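Local coordinates for putative S-adenosylmethionine-dependent methyltransferase (Bacteroides thetaiotaomicron, PDB 1WYZ), which probably acts as an S-adenosylmethionine-dependent methyltransferase of the RsmI-like family, though its own substrate is not established, at residues V10-L21 and R44-R52; F133-L144 and E165-T174. All coordinates share one frame; numbering follows the deposited sequence.

Contact 1 (V10-L21 and R44-R52); sequences VTLGDTPLEQVL and RRFLKKVDR
In the N-terminal domain, the loop that follows strand 5-8 packs against the last turns of helix 40-50. Val10 meets Phe46, and Leu17 meets Phe46, Lys49 and Val50. Val10 CG1 sits over the centre of the Phe46 ring, 3.6 Å from its centroid and 10° off the normal, a CH-pi contact. Phe46 has CG anti to the backbone N (chi1 170°), which carries the ring out toward the loop. Leu21 CD1 comes to the ring edge at Phe46 CE1, 4.2 Å away. Leu17 reaches further along the helix. Leu17 CD2 lies 3.8 Å from Val50 CG2. Leu17 CD1 rests on the aliphatic part of Lys49, 3.4 Å from Lys49 CD. Leu17 and Lys49 run past each other in opposite directions. The lysine chain bends at chi2 (-75°), and its NZ ends beside the start of the short helix 17-20. Lys49 NZ makes a long salt bridge of 3.6 Å with Glu18 OE1. No hydrogen bond crosses between the segments. Glu18 packs on Ser23 of the second subunit. Val50 also packs on Thr26 and Ile29 of helix 24-29, and Val10 touches Glu91 in the loop after strand 86-89.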
loop_
_atom_site.group_PDB
_atom_site.type_symbol
_atom_site.label_atom_id
_atom_site.label_comp_id
_atom_site.label_asym_id
_atom_site.label_seq_id
_atom_site.Cartn_x
_atom_site.Cartn_y
_atom_site.Cartn_z
ATOM N N VAL A 10 8.465 -8.755 -3.718
ATOM C CA VAL A 10 8.392 -9.855 -4.700
ATOM C C VAL A 10 6.980 -9.920 -5.291
ATOM O O VAL A 10 6.134 -9.085 -4.964
ATOM C CB VAL A 10 8.711 -11.241 -4.055
ATOM C CG1 VAL A 10 10.127 -11.255 -3.491
ATOM C CG2 VAL A 10 7.694 -11.551 -2.963
ATOM N N THR A 11 6.719 -10.911 -6.140
ATOM C CA THR A 11 5.396 -11.047 -6.761
ATOM C C THR A 11 4.325 -11.564 -5.796
ATOM O O THR A 11 4.618 -12.323 -4.872
ATOM C CB THR A 11 5.423 -12.018 -7.969
ATOM O OG1 THR A 11 5.809 -13.325 -7.528
ATOM C CG2 THR A 11 6.394 -11.531 -9.037
ATOM N N LEU A 12 3.082 -11.145 -6.026
ATOM C CA LEU A 12 1.949 -11.564 -5.207
ATOM C C LEU A 12 1.599 -13.014 -5.545
ATOM O O LEU A 12 1.168 -13.778 -4.685
ATOM C CB LEU A 12 0.738 -10.655 -5.471
ATOM C CG LEU A 12 0.228 -9.681 -4.389
ATOM C CD1 LEU A 12 1.384 -8.935 -3.726
ATOM C CD2 LEU A 12 -0.747 -8.700 -5.026
ATOM N N GLY A 13 1.791 -13.391 -6.803
ATOM C CA GLY A 13 1.500 -14.753 -7.214
ATOM C C GLY A 13 2.486 -15.247 -8.256
ATOM O O GLY A 13 3.670 -14.934 -8.196
ATOM N N ASP A 14 1.987 -16.027 -9.210
ATOM C CA ASP A 14 2.805 -16.572 -10.288
ATOM C C ASP A 14 2.650 -15.708 -11.547
ATOM O O ASP A 14 1.824 -15.994 -12.417
ATOM C CB ASP A 14 2.385 -18.021 -10.574
ATOM C CG ASP A 14 2.941 -18.546 -11.886
ATOM O OD1 ASP A 14 4.162 -18.416 -12.105
ATOM O OD2 ASP A 14 2.160 -19.088 -12.698
ATOM N N THR A 15 3.443 -14.642 -11.630
ATOM C CA THR A 15 3.384 -13.730 -12.768
ATOM C C THR A 15 4.765 -13.276 -13.190
ATOM O O THR A 15 5.717 -13.368 -12.431
ATOM C CB THR A 15 2.617 -12.437 -12.438
ATOM O OG1 THR A 15 3.294 -11.756 -11.369
ATOM C CG2 THR A 15 1.180 -12.733 -12.049
ATOM N N PRO A 16 4.884 -12.766 -14.420
ATOM C CA PRO A 16 6.193 -12.290 -14.890
ATOM C C PRO A 16 6.601 -11.112 -13.997
ATOM O O PRO A 16 5.841 -10.154 -13.849
ATOM C CB PRO A 16 5.905 -11.843 -16.324
ATOM C CG PRO A 16 4.743 -12.736 -16.737
ATOM C CD PRO A 16 3.875 -12.739 -15.500
ATOM N N LEU A 17 7.785 -11.190 -13.397
ATOM C CA LEU A 17 8.273 -10.127 -12.516
ATOM C C LEU A 17 8.091 -8.703 -13.062
ATOM O O LEU A 17 7.855 -7.764 -12.301
ATOM C CB LEU A 17 9.752 -10.347 -12.188
ATOM C CG LEU A 17 10.113 -11.146 -10.935
ATOM C CD1 LEU A 17 9.458 -12.506 -10.963
ATOM C CD2 LEU A 17 11.633 -11.275 -10.846
ATOM N N GLU A 18 8.194 -8.543 -14.375
ATOM C CA GLU A 18 8.053 -7.233 -14.997
ATOM C C GLU A 18 6.623 -6.681 -15.012
ATOM O O GLU A 18 6.403 -5.515 -15.356
ATOM C CB GLU A 18 8.594 -7.270 -16.433
ATOM C CG GLU A 18 8.047 -8.405 -17.288
ATOM C CD GLU A 18 8.842 -9.698 -17.139
ATOM O OE1 GLU A 18 8.901 -10.266 -16.025
ATOM O OE2 GLU A 18 9.413 -10.148 -18.156
ATOM N N GLN A 19 5.653 -7.509 -14.652
ATOM C CA GLN A 19 4.264 -7.062 -14.634
ATOM C C GLN A 19 3.957 -6.331 -13.324
ATOM O O GLN A 19 3.039 -5.511 -13.252
ATOM C CB GLN A 19 3.329 -8.264 -14.774
ATOM C CG GLN A 19 1.849 -7.936 -14.977
ATOM C CD GLN A 19 0.928 -9.032 -14.432
ATOM O OE1 GLN A 19 1.099 -10.217 -14.731
ATOM N NE2 GLN A 19 -0.051 -8.634 -13.627
ATOM N N VAL A 20 4.744 -6.615 -12.291
ATOM C CA VAL A 20 4.490 -6.009 -10.995
ATOM C C VAL A 20 5.672 -5.357 -10.273
ATOM O O VAL A 20 5.499 -4.821 -9.178
ATOM C CB VAL A 20 3.839 -7.049 -10.073
ATOM C CG1 VAL A 20 2.504 -7.513 -10.681
ATOM C CG2 VAL A 20 4.783 -8.237 -9.881
ATOM N N LEU A 21 6.857 -5.370 -10.884
ATOM C CA LEU A 21 8.039 -4.770 -10.257
ATOM C C LEU A 21 8.743 -3.744 -11.142
ATOM O O LEU A 21 8.899 -3.953 -12.334
ATOM C CB LEU A 21 9.040 -5.859 -9.878
ATOM C CG LEU A 21 8.507 -6.918 -8.914
ATOM C CD1 LEU A 21 9.452 -8.096 -8.881
ATOM C CD2 LEU A 21 8.328 -6.318 -7.522
ATOM N N ARG A 44 16.344 -17.146 -2.741
ATOM C CA ARG A 44 17.369 -17.483 -3.714
ATOM C C ARG A 44 16.725 -17.711 -5.081
ATOM O O ARG A 44 17.192 -17.171 -6.085
ATOM C CB ARG A 44 18.152 -18.725 -3.258
ATOM C CG ARG A 44 19.339 -19.062 -4.153
ATOM C CD ARG A 44 20.199 -20.197 -3.599
ATOM N NE ARG A 44 21.009 -19.793 -2.451
ATOM C CZ ARG A 44 22.174 -20.351 -2.130
ATOM N NH1 ARG A 44 22.666 -21.333 -2.872
ATOM N NH2 ARG A 44 22.850 -19.930 -1.071
ATOM N N ARG A 45 15.646 -18.490 -5.121
ATOM C CA ARG A 45 14.958 -18.755 -6.384
ATOM C C ARG A 45 14.541 -17.427 -7.007
ATOM O O ARG A 45 14.673 -17.220 -8.212
ATOM C CB ARG A 45 13.715 -19.615 -6.151
ATOM C CG ARG A 45 13.983 -20.933 -5.437
ATOM C CD ARG A 45 12.700 -21.749 -5.277
ATOM N NE ARG A 45 12.203 -22.269 -6.551
ATOM C CZ ARG A 45 12.801 -23.227 -7.256
ATOM N NH1 ARG A 45 13.925 -23.779 -6.814
ATOM N NH2 ARG A 45 12.276 -23.631 -8.405
ATOM N N PHE A 46 14.039 -16.525 -6.174
ATOM C CA PHE A 46 13.607 -15.213 -6.637
ATOM C C PHE A 46 14.703 -14.428 -7.347
ATOM O O PHE A 46 14.486 -13.907 -8.442
ATOM C CB PHE A 46 13.099 -14.384 -5.464
ATOM C CG PHE A 46 12.854 -12.947 -5.811
ATOM C CD1 PHE A 46 11.749 -12.584 -6.573
ATOM C CD2 PHE A 46 13.723 -11.945 -5.366
ATOM C CE1 PHE A 46 11.509 -11.231 -6.890
ATOM C CE2 PHE A 46 13.488 -10.604 -5.677
ATOM C CZ PHE A 46 12.380 -10.245 -6.438
ATOM N N LEU A 47 15.868 -14.320 -6.717
ATOM C CA LEU A 47 16.966 -13.569 -7.317
ATOM C C LEU A 47 17.374 -14.164 -8.661
ATOM O O LEU A 47 17.943 -13.471 -9.501
ATOM C CB LEU A 47 18.171 -13.518 -6.365
ATOM C CG LEU A 47 18.025 -12.719 -5.057
ATOM C CD1 LEU A 47 19.279 -12.910 -4.224
ATOM C CD2 LEU A 47 17.799 -11.237 -5.349
ATOM N N LYS A 48 17.075 -15.447 -8.863
ATOM C CA LYS A 48 17.398 -16.124 -10.117
ATOM C C LYS A 48 16.505 -15.570 -11.211
ATOM O O LYS A 48 16.953 -15.317 -12.329
ATOM C CB LYS A 48 17.173 -17.637 -9.995
ATOM C CG LYS A 48 18.430 -18.475 -9.713
ATOM C CD LYS A 48 19.296 -18.686 -10.963
ATOM C CE LYS A 48 20.511 -17.763 -11.008
ATOM N NZ LYS A 48 20.161 -16.346 -11.270
ATOM N N LYS A 49 15.235 -15.382 -10.873
ATOM C CA LYS A 49 14.256 -14.853 -11.809
ATOM C C LYS A 49 14.519 -13.360 -12.055
ATOM O O LYS A 49 14.164 -12.817 -13.102
ATOM C CB LYS A 49 12.853 -15.076 -11.240
ATOM C CG LYS A 49 11.805 -15.502 -12.266
ATOM C CD LYS A 49 11.361 -14.352 -13.162
ATOM C CE LYS A 49 10.119 -14.726 -13.969
ATOM N NZ LYS A 49 9.490 -13.533 -14.610
ATOM N N VAL A 50 15.157 -12.705 -11.089
ATOM C CA VAL A 50 15.475 -11.284 -11.207
ATOM C C VAL A 50 16.630 -11.047 -12.170
ATOM O O VAL A 50 16.605 -10.096 -12.950
ATOM C CB VAL A 50 15.888 -10.677 -9.859
ATOM C CG1 VAL A 50 16.160 -9.185 -10.029
ATOM C CG2 VAL A 50 14.814 -10.927 -8.824
ATOM N N ASP A 51 17.651 -11.899 -12.091
ATOM C CA ASP A 51 18.830 -11.789 -12.948
ATOM C C ASP A 51 19.573 -13.130 -13.008
ATOM O O ASP A 51 19.873 -13.727 -11.972
ATOM C CB ASP A 51 19.775 -10.709 -12.408
ATOM C CG ASP A 51 20.830 -10.295 -13.419
ATOM O OD1 ASP A 51 21.363 -11.181 -14.116
ATOM O OD2 ASP A 51 21.127 -9.084 -13.512
ATOM N N ARG A 52 19.867 -13.596 -14.219
ATOM C CA ARG A 52 20.573 -14.862 -14.399
ATOM C C ARG A 52 22.020 -14.768 -13.947
ATOM O O ARG A 52 22.568 -15.723 -13.397
ATOM C CB ARG A 52 20.550 -15.295 -15.871
ATOM C CG ARG A 52 19.482 -16.322 -16.228
ATOM C CD ARG A 52 18.089 -15.717 -16.242
ATOM N NE ARG A 52 17.939 -14.715 -17.294
ATOM C CZ ARG A 52 18.109 -14.958 -18.591
ATOM N NH1 ARG A 52 18.434 -16.178 -19.006
ATOM N NH2 ARG A 52 17.963 -13.976 -19.473
#

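Contact 2 (F133-L144 and E165-T174); sequences FNGQSFAFHGYL and ESQTQLFIET
Leu144 and Phe171 meet with the leucine over the ring. Leu144 CD1 lies 3.5 Å from the centroid of the Phe171 ring, a CH-pi contact displaced toward the rim. Ile172 CG1 stands 3.8 Å from the centroid of the Tyr143 ring, almost straight above it, a second CH-pi contact. The other branch, Ile172 CG2, meets the Phe140 ring at its edge, near the ring plane, 3.6 Å from Phe140 CE1. Ile172 can serve both rings because chi1 is 64°, with CG1 between the backbone N and carbonyl carbon and CG2 beside the N.

Strands 138-143 and 168-173 are the parallel pair of a beta-alpha-beta unit whose crossover is helix 150-165. Leu170 N donates to Ala139 O, and Leu170 O accepts from His141 N. Phe138, Phe140 and Leu170 face helix 123-131. Phe171 and His141 pack on helix 150-165.

His141 NE2 donates to Gln169 OE1 at 3.0 Å. The bond lies in the imidazole plane and is nearly straight (167°), with ring and amide planes 43° apart. Gln169 NE2 holds Gln167 OE1 on a lone pair and also bonds Gln167 O from above its carbonyl plane. Gln167 NE2 in turn donates to Ser137 OG, which also bonds a water held by Glu165 O. Near the start of the pair, Thr168 OG1 donates to a lone pair of Asn134 O at 2.8 Å. Phe138, Ala139 and Phe140 pair antiparallel with a strand of the second subunit, continuing the sheet.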
loop_
_atom_site.group_PDB
_atom_site.type_symbol
_atom_site.label_atom_id
_atom_site.label_comp_id
_atom_site.label_asym_id
_atom_site.label_seq_id
_atom_site.Cartn_x
_atom_site.Cartn_y
_atom_site.Cartn_z
ATOM N N PHE A 133 -13.704 1.963 -2.841
ATOM C CA PHE A 133 -13.963 2.399 -1.480
ATOM C C PHE A 133 -13.010 3.534 -1.128
ATOM O O PHE A 133 -12.120 3.884 -1.915
ATOM C CB PHE A 133 -13.755 1.250 -0.495
ATOM C CG PHE A 133 -14.755 0.128 -0.641
ATOM C CD1 PHE A 133 -16.035 0.379 -1.131
ATOM C CD2 PHE A 133 -14.438 -1.167 -0.213
ATOM C CE1 PHE A 133 -16.994 -0.644 -1.185
ATOM C CE2 PHE A 133 -15.386 -2.194 -0.263
ATOM C CZ PHE A 133 -16.670 -1.934 -0.751
ATOM N N ASN A 134 -13.198 4.098 0.065
ATOM C CA ASN A 134 -12.374 5.205 0.556
ATOM C C ASN A 134 -10.889 4.864 0.563
ATOM O O ASN A 134 -10.461 3.954 1.271
ATOM C CB ASN A 134 -12.796 5.565 1.973
ATOM C CG ASN A 134 -12.226 6.884 2.429
ATOM O OD1 ASN A 134 -11.147 7.294 1.997
ATOM N ND2 ASN A 134 -12.943 7.558 3.316
ATOM N N GLY A 135 -10.098 5.592 -0.221
ATOM C CA GLY A 135 -8.673 5.327 -0.263
ATOM C C GLY A 135 -7.922 6.328 0.581
ATOM O O GLY A 135 -6.710 6.221 0.763
ATOM N N GLN A 136 -8.656 7.308 1.103
ATOM C CA GLN A 136 -8.068 8.353 1.923
ATOM C C GLN A 136 -8.210 8.021 3.408
ATOM O O GLN A 136 -7.790 8.786 4.278
ATOM C CB GLN A 136 -8.713 9.699 1.588
ATOM C CG GLN A 136 -8.017 10.890 2.220
ATOM C CD GLN A 136 -8.032 12.120 1.319
ATOM O OE1 GLN A 136 -9.098 12.630 0.966
ATOM N NE2 GLN A 136 -6.841 12.598 0.942
ATOM N N SER A 137 -8.803 6.869 3.687
ATOM C CA SER A 137 -8.961 6.383 5.059
ATOM C C SER A 137 -9.391 4.907 5.048
ATOM O O SER A 137 -10.550 4.589 4.764
ATOM C CB SER A 137 -9.983 7.225 5.836
ATOM O OG SER A 137 -10.113 6.762 7.175
ATOM N N PHE A 138 -8.450 4.018 5.349
ATOM C CA PHE A 138 -8.710 2.582 5.379
ATOM C C PHE A 138 -7.814 1.959 6.443
ATOM O O PHE A 138 -6.839 2.583 6.875
ATOM C CB PHE A 138 -8.416 1.974 4.011
ATOM C CG PHE A 138 -6.999 2.171 3.560
ATOM C CD1 PHE A 138 -5.990 1.314 3.998
ATOM C CD2 PHE A 138 -6.669 3.219 2.692
ATOM C CE1 PHE A 138 -4.668 1.495 3.575
ATOM C CE2 PHE A 138 -5.359 3.402 2.271
ATOM C CZ PHE A 138 -4.355 2.541 2.709
ATOM N N ALA A 139 -8.135 0.729 6.845
ATOM C CA ALA A 139 -7.385 0.028 7.883
ATOM C C ALA A 139 -7.250 -1.478 7.613
ATOM O O ALA A 139 -8.240 -2.160 7.314
ATOM C CB ALA A 139 -8.071 0.249 9.219
ATOM N N PHE A 140 -6.031 -1.994 7.720
ATOM C CA PHE A 140 -5.772 -3.414 7.494
ATOM C C PHE A 140 -5.642 -4.131 8.844
ATOM O O PHE A 140 -4.844 -3.722 9.698
ATOM C CB PHE A 140 -4.472 -3.586 6.699
ATOM C CG PHE A 140 -4.101 -5.026 6.443
ATOM C CD1 PHE A 140 -4.897 -5.827 5.631
ATOM C CD2 PHE A 140 -2.965 -5.583 7.024
ATOM C CE1 PHE A 140 -4.579 -7.169 5.400
ATOM C CE2 PHE A 140 -2.630 -6.931 6.801
ATOM C CZ PHE A 140 -3.446 -7.719 5.985
ATOM N N HIS A 141 -6.404 -5.204 9.032
ATOM C CA HIS A 141 -6.361 -5.946 10.286
ATOM C C HIS A 141 -5.734 -7.336 10.159
ATOM O O HIS A 141 -5.670 -8.076 11.134
ATOM C CB HIS A 141 -7.779 -6.066 10.853
ATOM C CG HIS A 141 -8.471 -4.750 11.038
ATOM N ND1 HIS A 141 -8.365 -4.006 12.196
ATOM C CD2 HIS A 141 -9.273 -4.042 10.211
ATOM C CE1 HIS A 141 -9.073 -2.900 12.073
ATOM N NE2 HIS A 141 -9.635 -2.897 10.877
ATOM N N GLY A 142 -5.266 -7.690 8.962
ATOM C CA GLY A 142 -4.657 -8.999 8.764
ATOM C C GLY A 142 -5.660 -10.134 8.911
ATOM O O GLY A 142 -6.642 -10.193 8.163
ATOM N N TYR A 143 -5.431 -11.038 9.864
ATOM C CA TYR A 143 -6.363 -12.154 10.080
ATOM C C TYR A 143 -7.279 -11.831 11.244
ATOM O O TYR A 143 -6.848 -11.203 12.201
ATOM C CB TYR A 143 -5.602 -13.446 10.372
ATOM C CG TYR A 143 -4.867 -13.991 9.179
ATOM C CD1 TYR A 143 -5.501 -14.842 8.271
ATOM C CD2 TYR A 143 -3.545 -13.633 8.930
ATOM C CE1 TYR A 143 -4.832 -15.319 7.134
ATOM C CE2 TYR A 143 -2.865 -14.101 7.796
ATOM C CZ TYR A 143 -3.513 -14.940 6.901
ATOM O OH TYR A 143 -2.860 -15.350 5.756
ATOM N N LEU A 144 -8.536 -12.257 11.163
ATOM C CA LEU A 144 -9.511 -12.004 12.218
ATOM C C LEU A 144 -9.613 -13.186 13.172
ATOM O O LEU A 144 -9.149 -14.282 12.856
ATOM C CB LEU A 144 -10.883 -11.745 11.599
ATOM C CG LEU A 144 -10.901 -10.702 10.486
ATOM C CD1 LEU A 144 -12.339 -10.341 10.112
ATOM C CD2 LEU A 144 -10.143 -9.477 10.971
ATOM N N GLU A 165 -16.174 6.378 11.264
ATOM C CA GLU A 165 -14.994 7.115 10.801
ATOM C C GLU A 165 -14.833 7.202 9.285
ATOM O O GLU A 165 -13.797 7.663 8.805
ATOM C CB GLU A 165 -13.713 6.492 11.371
ATOM C CG GLU A 165 -13.594 6.468 12.890
ATOM C CD GLU A 165 -12.321 5.766 13.356
ATOM O OE1 GLU A 165 -11.218 6.232 12.987
ATOM O OE2 GLU A 165 -12.418 4.749 14.084
ATOM N N SER A 166 -15.834 6.761 8.534
ATOM C CA SER A 166 -15.742 6.796 7.077
ATOM C C SER A 166 -14.416 6.188 6.641
ATOM O O SER A 166 -13.653 6.792 5.880
ATOM C CB SER A 166 -15.842 8.233 6.579
ATOM O OG SER A 166 -17.145 8.735 6.808
ATOM N N GLN A 167 -14.156 4.979 7.126
ATOM C CA GLN A 167 -12.917 4.290 6.817
ATOM C C GLN A 167 -13.049 2.843 6.346
ATOM O O GLN A 167 -13.619 1.994 7.022
ATOM C CB GLN A 167 -12.017 4.333 8.040
ATOM C CG GLN A 167 -10.655 3.728 7.845
ATOM C CD GLN A 167 -9.918 3.680 9.153
ATOM O OE1 GLN A 167 -10.037 2.718 9.905
ATOM N NE2 GLN A 167 -9.175 4.739 9.450
ATOM N N THR A 168 -12.494 2.573 5.178
ATOM C CA THR A 168 -12.506 1.242 4.619
ATOM C C THR A 168 -11.840 0.279 5.605
ATOM O O THR A 168 -10.817 0.615 6.210
ATOM C CB THR A 168 -11.735 1.244 3.287
ATOM O OG1 THR A 168 -12.305 2.239 2.431
ATOM C CG2 THR A 168 -11.801 -0.129 2.597
ATOM N N GLN A 169 -12.419 -0.906 5.784
ATOM C CA GLN A 169 -11.834 -1.896 6.694
ATOM C C GLN A 169 -11.362 -3.110 5.885
ATOM O O GLN A 169 -12.133 -3.674 5.111
ATOM C CB GLN A 169 -12.865 -2.320 7.745
ATOM C CG GLN A 169 -13.449 -1.161 8.561
ATOM C CD GLN A 169 -12.403 -0.315 9.322
ATOM O OE1 GLN A 169 -11.639 -0.820 10.152
ATOM N NE2 GLN A 169 -12.388 0.986 9.036
ATOM N N LEU A 170 -10.103 -3.511 6.062
ATOM C CA LEU A 170 -9.549 -4.637 5.305
ATOM C C LEU A 170 -9.005 -5.767 6.161
ATOM O O LEU A 170 -8.361 -5.527 7.183
ATOM C CB LEU A 170 -8.396 -4.185 4.389
ATOM C CG LEU A 170 -8.524 -3.156 3.270
ATOM C CD1 LEU A 170 -8.549 -1.748 3.847
ATOM C CD2 LEU A 170 -7.323 -3.303 2.346
ATOM N N PHE A 171 -9.235 -6.998 5.714
ATOM C CA PHE A 171 -8.740 -8.178 6.411
ATOM C C PHE A 171 -8.582 -9.349 5.437
ATOM O O PHE A 171 -9.264 -9.408 4.408
ATOM C CB PHE A 171 -9.668 -8.542 7.581
ATOM C CG PHE A 171 -11.125 -8.681 7.208
ATOM C CD1 PHE A 171 -11.642 -9.912 6.785
ATOM C CD2 PHE A 171 -11.993 -7.595 7.319
ATOM C CE1 PHE A 171 -13.001 -10.067 6.482
ATOM C CE2 PHE A 171 -13.367 -7.738 7.017
ATOM C CZ PHE A 171 -13.862 -8.983 6.597
ATOM N N ILE A 172 -7.670 -10.266 5.744
ATOM C CA ILE A 172 -7.425 -11.411 4.877
ATOM C C ILE A 172 -7.772 -12.731 5.552
ATOM O O ILE A 172 -7.997 -12.778 6.770
ATOM C CB ILE A 172 -5.958 -11.464 4.427
ATOM C CG1 ILE A 172 -5.053 -11.691 5.641
ATOM C CG2 ILE A 172 -5.589 -10.167 3.711
ATOM C CD1 ILE A 172 -3.610 -12.070 5.307
ATOM N N GLU A 173 -7.814 -13.795 4.752
ATOM C CA GLU A 173 -8.159 -15.126 5.245
ATOM C C GLU A 173 -7.373 -16.251 4.598
ATOM O O GLU A 173 -7.017 -16.179 3.421
ATOM C CB GLU A 173 -9.649 -15.395 5.036
ATOM C CG GLU A 173 -10.447 -15.422 6.328
ATOM C CD GLU A 173 -10.071 -16.585 7.235
ATOM O OE1 GLU A 173 -8.863 -16.858 7.414
ATOM O OE2 GLU A 173 -10.997 -17.221 7.784
ATOM N N THR A 174 -7.114 -17.301 5.375
ATOM C CA THR A 174 -6.377 -18.454 4.872
ATOM C C THR A 174 -7.204 -19.110 3.762
ATOM O O THR A 174 -8.427 -19.224 3.870
ATOM C CB THR A 174 -6.082 -19.469 6.009
ATOM O OG1 THR A 174 -5.132 -20.436 5.552
ATOM C CG2 THR A 174 -7.351 -20.183 6.437
HETATM O O HOH W 1 -11.222 8.082 8.973
#

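In the fold
The two contacts lie on opposite sides of the chain's centre, with their own centres about 27 Å apart, and share no helix or strand. Contact 1 is at the surface. It joins a loop and short helix to the end of helix 40-50, beside the parallel sheet. Contact 2 is mostly buried and builds part of the mixed sheet itself. Contact 1 relies on apolar side chains and one long ion pair. Contact 2 combines backbone bonding with a chain of polar side chains and aromatic packing, and covers about three times the area. Both reach the second subunit: residues 18-20 of contact 1 pack against it, whereas strand 138-143 extends its sheet into it.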